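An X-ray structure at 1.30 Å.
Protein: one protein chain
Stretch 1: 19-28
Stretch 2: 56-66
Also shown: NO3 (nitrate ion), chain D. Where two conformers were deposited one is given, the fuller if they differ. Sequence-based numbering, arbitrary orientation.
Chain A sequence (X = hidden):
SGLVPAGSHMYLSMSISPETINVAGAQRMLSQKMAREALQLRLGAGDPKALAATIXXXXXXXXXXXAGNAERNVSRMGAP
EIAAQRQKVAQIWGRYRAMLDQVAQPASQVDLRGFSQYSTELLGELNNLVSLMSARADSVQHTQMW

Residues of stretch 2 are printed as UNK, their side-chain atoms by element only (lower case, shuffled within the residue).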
ATOM      1  N   GLU A  19      -6.446   3.391  15.009  1.00 25.31           N
ATOM      2  CA  GLU A  19      -5.781   4.320  14.112  1.00 22.65           C
ATOM      3  C   GLU A  19      -4.257   4.104  14.108  1.00 20.77           C
ATOM      4  O   GLU A  19      -3.605   4.312  13.088  1.00 20.05           O
ATOM      5  CB  GLU A  19      -6.152   5.752  14.459  1.00 25.36           C
ATOM      6  CG  GLU A  19      -5.368   6.824  13.719  1.00 24.57           C
ATOM      7  CD  GLU A  19      -5.571   6.911  12.237  1.00 26.87           C
ATOM      8  OE1 GLU A  19      -6.169   6.041  11.600  1.00 28.47           O
ATOM      9  OE2 GLU A  19      -5.060   7.919  11.687  1.00 30.96           O
ATOM     10  N   THR A  20      -3.683   3.674  15.239  1.00 20.19           N
ATOM     11  CA  THR A  20      -2.239   3.398  15.270  1.00 19.82           C
ATOM     12  C   THR A  20      -1.878   2.304  14.246  1.00 19.67           C
ATOM     13  O   THR A  20      -0.922   2.426  13.474  1.00 19.77           O
ATOM     14  CB  THR A  20      -1.775   2.987  16.679  1.00 21.15           C
ATOM     15  OG1 THR A  20      -2.152   4.007  17.613  1.00 21.47           O
ATOM     16  CG2 THR A  20      -0.303   2.757  16.750  1.00 23.11           C
ATOM     17  N   ILE A  21      -2.668   1.232  14.249  0.65 18.82           N
ATOM     18  CA  ILE A  21      -2.455   0.121  13.328  0.65 20.17           C
ATOM     19  C   ILE A  21      -2.770   0.543  11.875  0.65 18.97           C
ATOM     20  O   ILE A  21      -2.087   0.138  10.939  0.65 19.22           O
ATOM     21  CB  ILE A  21      -3.245  -1.136  13.761  0.65 22.20           C
ATOM     22  CG1 ILE A  21      -2.808  -1.619  15.147  0.65 23.82           C
ATOM     23  CG2 ILE A  21      -3.110  -2.255  12.736  0.65 23.88           C
ATOM     24  CD1 ILE A  21      -1.357  -2.012  15.249  0.65 27.35           C
ATOM     25  N   ASN A  22      -3.797   1.365  11.702  1.00 18.22           N
ATOM     26  CA  ASN A  22      -4.126   1.900  10.383  1.00 18.00           C
ATOM     27  C   ASN A  22      -2.974   2.689   9.775  1.00 16.79           C
ATOM     28  O   ASN A  22      -2.612   2.493   8.610  1.00 17.67           O
ATOM     29  CB  ASN A  22      -5.378   2.764  10.428  1.00 19.84           C
ATOM     30  CG  ASN A  22      -5.789   3.256   9.069  1.00 19.66           C
ATOM     31  OD1 ASN A  22      -5.860   2.465   8.130  1.00 19.74           O
ATOM     32  ND2 ASN A  22      -6.009   4.552   8.931  1.00 24.34           N
ATOM     33  N   VAL A  23      -2.381   3.574  10.581  1.00 17.38           N
ATOM     34  CA  VAL A  23      -1.294   4.411  10.117  1.00 17.20           C
ATOM     35  C   VAL A  23      -0.070   3.563   9.761  1.00 16.21           C
ATOM     36  O   VAL A  23       0.567   3.780   8.723  1.00 16.77           O
ATOM     37  CB  VAL A  23      -0.998   5.505  11.154  1.00 19.71           C
ATOM     38  CG1 VAL A  23       0.341   6.160  10.950  1.00 20.78           C
ATOM     39  CG2 VAL A  23      -2.107   6.540  11.144  1.00 19.32           C
ATOM     40  N   ALA A  24       0.238   2.585  10.606  1.00 16.06           N
ATOM     41  CA  ALA A  24       1.364   1.708  10.300  1.00 16.83           C
ATOM     42  C   ALA A  24       1.096   0.896   9.003  1.00 16.57           C
ATOM     43  O   ALA A  24       1.965   0.751   8.160  1.00 16.35           O
ATOM     44  CB  ALA A  24       1.647   0.792  11.483  1.00 18.56           C
ATOM     45  N   GLY A  25      -0.113   0.333   8.874  1.00 15.68           N
ATOM     46  CA  GLY A  25      -0.427  -0.397   7.669  1.00 15.97           C
ATOM     47  C   GLY A  25      -0.343   0.470   6.424  1.00 15.41           C
ATOM     48  O   GLY A  25       0.201   0.025   5.390  1.00 15.58           O
ATOM     49  N   ALA A  26      -0.833   1.700   6.518  1.00 15.34           N
ATOM     50  CA  ALA A  26      -0.815   2.596   5.367  1.00 14.58           C
ATOM     51  C   ALA A  26       0.608   2.904   4.899  1.00 13.53           C
ATOM     52  O   ALA A  26       0.790   3.230   3.732  1.00 14.30           O
ATOM     53  CB  ALA A  26      -1.604   3.860   5.644  1.00 15.50           C
ATOM     54  N   GLN A  27       1.601   2.788   5.785  1.00 13.73           N
ATOM     55  CA  GLN A  27       2.988   2.965   5.339  1.00 13.76           C
ATOM     56  C   GLN A  27       3.323   1.987   4.212  1.00 13.79           C
ATOM     57  O   GLN A  27       4.101   2.282   3.307  1.00 13.72           O
ATOM     58  CB  GLN A  27       3.976   2.752   6.482  1.00 14.81           C
ATOM     59  CG  GLN A  27       3.886   3.716   7.652  1.00 14.90           C
ATOM     60  CD  GLN A  27       4.218   5.133   7.248  1.00 13.92           C
ATOM     61  OE1 GLN A  27       3.445   5.788   6.526  1.00 14.91           O
ATOM     62  NE2 GLN A  27       5.365   5.647   7.738  1.00 15.37           N
ATOM     63  N   ARG A  28       2.811   0.762   4.331  1.00 14.04           N
ATOM     64  CA  ARG A  28       3.029  -0.255   3.310  1.00 13.90           C
ATOM     65  C   ARG A  28       2.550   0.255   1.954  1.00 13.17           C
ATOM     66  O   ARG A  28       3.283   0.232   0.949  1.00 14.29           O
ATOM     67  CB  ARG A  28       2.289  -1.553   3.647  1.00 14.56           C
ATOM     68  CG  ARG A  28       2.671  -2.179   4.992  1.00 15.77           C
ATOM     69  CD  ARG A  28       1.914  -3.473   5.260  1.00 17.14           C
ATOM     70  NE  ARG A  28       0.476  -3.223   5.389  1.00 16.50           N
ATOM     71  CZ  ARG A  28      -0.381  -4.106   5.914  1.00 17.07           C
ATOM     72  NH1 ARG A  28       0.065  -5.247   6.412  1.00 18.44           N
ATOM     73  NH2 ARG A  28      -1.677  -3.814   5.995  1.00 17.77           N
ATOM     74  N   UNK A  56       5.774  12.946   1.997  1.00 14.85           N
ATOM     75  CA  UNK A  56       5.451  13.690   3.214  1.00 15.55           C
ATOM     76  C   UNK A  56       4.471  12.937   4.090  1.00 14.98           C
ATOM     77  O   UNK A  56       4.622  12.908   5.314  1.00 15.62           O
ATOM     78  c   UNK A  56       4.918  15.076   2.892  1.00 16.26           C
ATOM     79  N   UNK A  57       3.486  12.273   3.480  1.00 14.81           N
ATOM     80  CA  UNK A  57       2.547  11.460   4.289  1.00 15.53           C
ATOM     81  C   UNK A  57       3.302  10.339   5.017  1.00 15.21           C
ATOM     82  O   UNK A  57       3.046  10.059   6.208  1.00 15.70           O
ATOM     83  c   UNK A  57       0.435  11.853   2.885  1.00 20.41           C
ATOM     84  c   UNK A  57       1.443  10.886   3.422  1.00 16.48           C
ATOM     85  c   UNK A  57      -0.571  12.352   3.894  1.00 22.91           C
ATOM     86  o   UNK A  57      -0.553  12.046   5.094  1.00 24.87           O
ATOM     87  n   UNK A  57      -1.471  13.171   3.392  1.00 29.14           N
ATOM     88  N   UNK A  58       4.192   9.664   4.300  1.00 14.36           N
ATOM     89  CA  UNK A  58       4.978   8.597   4.901  1.00 14.17           C
ATOM     90  C   UNK A  58       5.804   9.130   6.076  1.00 14.62           C
ATOM     91  O   UNK A  58       5.857   8.536   7.159  1.00 15.50           O
ATOM     92  c   UNK A  58       8.400   5.017   5.773  1.00 17.15           C
ATOM     93  c   UNK A  58       6.809   6.888   4.463  1.00 14.63           C
ATOM     94  c   UNK A  58       7.270   4.606   5.114  1.00 16.25           C
ATOM     95  c   UNK A  58       6.463   5.554   4.493  1.00 15.04           C
ATOM     96  c   UNK A  58       5.879   7.914   3.858  1.00 14.44           C
ATOM     97  c   UNK A  58       8.724   6.328   5.783  1.00 16.66           C
ATOM     98  o   UNK A  58       9.178   4.089   6.448  1.00 19.14           O
ATOM     99  c   UNK A  58       7.959   7.244   5.098  1.00 15.85           C
ATOM    100  N   UNK A  59       6.460  10.270   5.861  1.00 14.24           N
ATOM    101  CA  UNK A  59       7.361  10.794   6.899  1.00 15.45           C
ATOM    102  C   UNK A  59       6.576  11.310   8.063  1.00 15.79           C
ATOM    103  O   UNK A  59       7.041  11.215   9.207  1.00 16.82           O
ATOM    104  o   UNK A  59      10.592  13.255   5.605  1.00 30.76           O
ATOM    105  o   UNK A  59      11.403  11.623   4.410  1.00 31.33           O
ATOM    106  c   UNK A  59       9.309  11.261   5.368  1.00 18.69           C
ATOM    107  c   UNK A  59      10.492  12.120   5.077  1.00 25.16           C
ATOM    108  c   UNK A  59       8.276  11.845   6.321  1.00 16.47           C
ATOM    109  N   UNK A  60       5.387  11.860   7.838  1.00 15.57           N
ATOM    110  CA  UNK A  60       4.556  12.352   8.920  1.00 16.65           C
ATOM    111  C   UNK A  60       4.147  11.169   9.793  1.00 16.32           C
ATOM    112  O   UNK A  60       4.235  11.203  11.025  1.00 17.51           O
ATOM    113  n   UNK A  60      -1.709  12.915   7.405  1.00 26.52           N
ATOM    114  c   UNK A  60      -0.826  13.476   8.213  1.00 26.65           C
ATOM    115  c   UNK A  60       2.362  13.644   9.301  1.00 20.56           C
ATOM    116  n   UNK A  60      -1.188  13.636   9.456  1.00 27.25           N
ATOM    117  n   UNK A  60       0.395  13.846   7.780  1.00 25.91           N
ATOM    118  c   UNK A  60       3.323  13.048   8.318  1.00 19.11           C
ATOM    119  c   UNK A  60       1.376  14.544   8.597  1.00 24.46           C
ATOM    120  N   UNK A  61       3.708  10.090   9.132  1.00 15.70           N
ATOM    121  CA  UNK A  61       3.324   8.903   9.861  1.00 16.20           C
ATOM    122  C   UNK A  61       4.492   8.285  10.603  1.00 16.45           C
ATOM    123  O   UNK A  61       4.315   7.841  11.729  1.00 17.72           O
ATOM    124  c   UNK A  61       2.696   7.888   8.917  1.00 15.88           C
ATOM    125  o   UNK A  61       1.436   8.353   8.520  1.00 17.49           O
ATOM    126  N   UNK A  62       5.682   8.270   9.997  1.00 16.34           N
ATOM    127  CA  UNK A  62       6.847   7.692  10.659  1.00 17.10           C
ATOM    128  C   UNK A  62       7.148   8.444  11.964  1.00 17.69           C
ATOM    129  O   UNK A  62       7.407   7.824  12.988  1.00 19.18           O
ATOM    130  c   UNK A  62       8.051   7.665   9.743  1.00 17.11           C
ATOM    131  N   UNK A  63       7.062   9.776  11.899  1.00 17.54           N
ATOM    132  CA  UNK A  63       7.321  10.579  13.087  1.00 18.05           C
ATOM    133  C   UNK A  63       6.225  10.367  14.129  1.00 19.21           C
ATOM    134  O   UNK A  63       6.513  10.287  15.335  1.00 19.68           O
ATOM    135  c   UNK A  63       7.443  12.048  12.715  1.00 18.81           C
ATOM    136  N   UNK A  64       4.973  10.250  13.699  1.00 18.31           N
ATOM    137  CA  UNK A  64       3.887   9.973  14.613  1.00 19.48           C
ATOM    138  C   UNK A  64       4.054   8.635  15.322  1.00 19.31           C
ATOM    139  O   UNK A  64       3.723   8.511  16.509  1.00 20.41           O
ATOM    140  c   UNK A  64       2.547  10.027  13.879  1.00 20.10           C
ATOM    141  o   UNK A  64       2.666  12.422  14.002  1.00 21.16           O
ATOM    142  o   UNK A  64       1.269  11.540  12.533  1.00 22.26           O
ATOM    143  c   UNK A  64       2.154  11.437  13.427  1.00 20.46           C
ATOM    144  N   UNK A  65       4.492   7.607  14.594  1.00 19.42           N
ATOM    145  CA  UNK A  65       4.710   6.291  15.197  1.00 19.86           C
ATOM    146  C   UNK A  65       5.893   6.318  16.169  1.00 19.92           C
ATOM    147  O   UNK A  65       5.886   5.600  17.179  1.00 22.18           O
ATOM    148  c   UNK A  65       4.932   5.244  14.104  1.00 20.14           C
ATOM    149  c   UNK A  65       4.100   4.175  11.984  1.00 20.79           C
ATOM    150  c   UNK A  65       2.707   4.111  14.031  1.00 21.52           C
ATOM    151  c   UNK A  65       3.702   4.918  13.237  1.00 19.43           C
ATOM    152  N   UNK A  66       6.888   7.158  15.891  1.00 20.81           N
ATOM    153  CA  UNK A  66       8.058   7.239  16.757  0.53 22.74           C
ATOM    154  C   UNK A  66       7.769   7.999  18.051  1.00 24.06           C
ATOM    155  O   UNK A  66       8.293   7.651  19.105  1.00 27.79           O
ATOM    156  c   UNK A  66       9.895   7.185  14.988  0.53 27.15           C
ATOM    157  o   UNK A  66      10.611   7.821  14.179  0.53 30.80           O
ATOM    158  o   UNK A  66       9.808   5.940  14.939  0.53 27.97           O
ATOM    159  c   UNK A  66       9.177   7.997  16.054  0.53 23.87           C
TER
HETATM  160  N   NO3 D 200      -2.072  -0.993   3.998  1.00 18.92           N
HETATM  161  O1  NO3 D 200      -2.654  -1.227   5.071  1.00 18.66           O
HETATM  162  O2  NO3 D 200      -2.351   0.070   3.318  1.00 19.41           O
HETATM  163  O3  NO3 D 200      -1.195  -1.753   3.468  1.00 18.97           O
HETATM  164  O   HOH W   1       0.833   6.012   7.156  1.00 15.89           O
HETATM  165  O   HOH W   2       7.346   3.944   8.985  1.00 20.49           O

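Position 56 carries a single side-chain carbon, out of reach of stretch 1: Ala56. Position 57 has three carbons, the third bearing one oxygen and one nitrogen, a terminal amide after two methylene carbons; CB at 57 is still 6.3 Å from OE1 of Gln27. This is Gln57.

At position 58 one carbon leads to a six-carbon ring bearing an oxygen; NE2 of Gln27 lies over one ring face, 3.4 Å from a ring carbon. This is Tyr58, and the carbon is CE2. Position 59 has three carbons ending in two oxygens, a carboxylate, and its CA-to-CB bond points away: Glu59. Position 60 runs through three carbons and a nitrogen to a carbon with two further nitrogens, a guanidinium, without contact to stretch 1: Arg60. Its NH2 donates to OE1 of Gln57 at 2.7 Å, one turn back.

Position 61 has one carbon and one oxygen, and its CA-to-CB bond points toward stretch 1. The oxygen is 3.5 Å from CG1 of Val23, and CB is 3.3 Å from OE1 of Gln27; two side-chain atoms without further branching give Ser61. Single carbons mark positions 62 and 63. CB of the first lies 3.9 Å from NE2 of Gln27, the second beyond reach: Ala62 and Ala63. Position 64 has two carbons, the second with two oxygens; CB, its nearest side-chain atom, is 5.3 Å from CG1 of Val23: Asp64. Position 65 has four carbons forked at the second; its CA-to-CB bond points toward stretch 1, where a terminal carbon lies 4.0 Å from O of Thr20: Leu65. Position 66 repeats the short carboxylate, out of reach: Asp66.

The helices run at 139° between their N-to-C directions, with axes 9.8 Å apart at closest approach, and bury 360 Å² in total. Two reciprocal knobs organise the contact. Leu65 sits among Thr20, Val23, Ala24 and Gln27, with its CD1 4.2 Å from CB of Ala24. Gln27 sits among Tyr58, Ser61, Ala62 and Leu65, and its NE2 donates to O of Tyr58 at 3.0 Å and 172°, nearly linear. That carbonyl also accepts the helical bond from N of Ala62, so NE2 adds a second donor to it. Water extends the polar part: one molecule donates to O of Val23 and OE1 of Gln27 and accepts from OG of Ser61, while another accepts from NE2 of Gln27 and hydrogen-bonds OH of Tyr58. Both ends of the Gln27 amide are thereby satisfied within a largely buried interface.

Stretch 2, residues 56-66: AQYERSAADLD
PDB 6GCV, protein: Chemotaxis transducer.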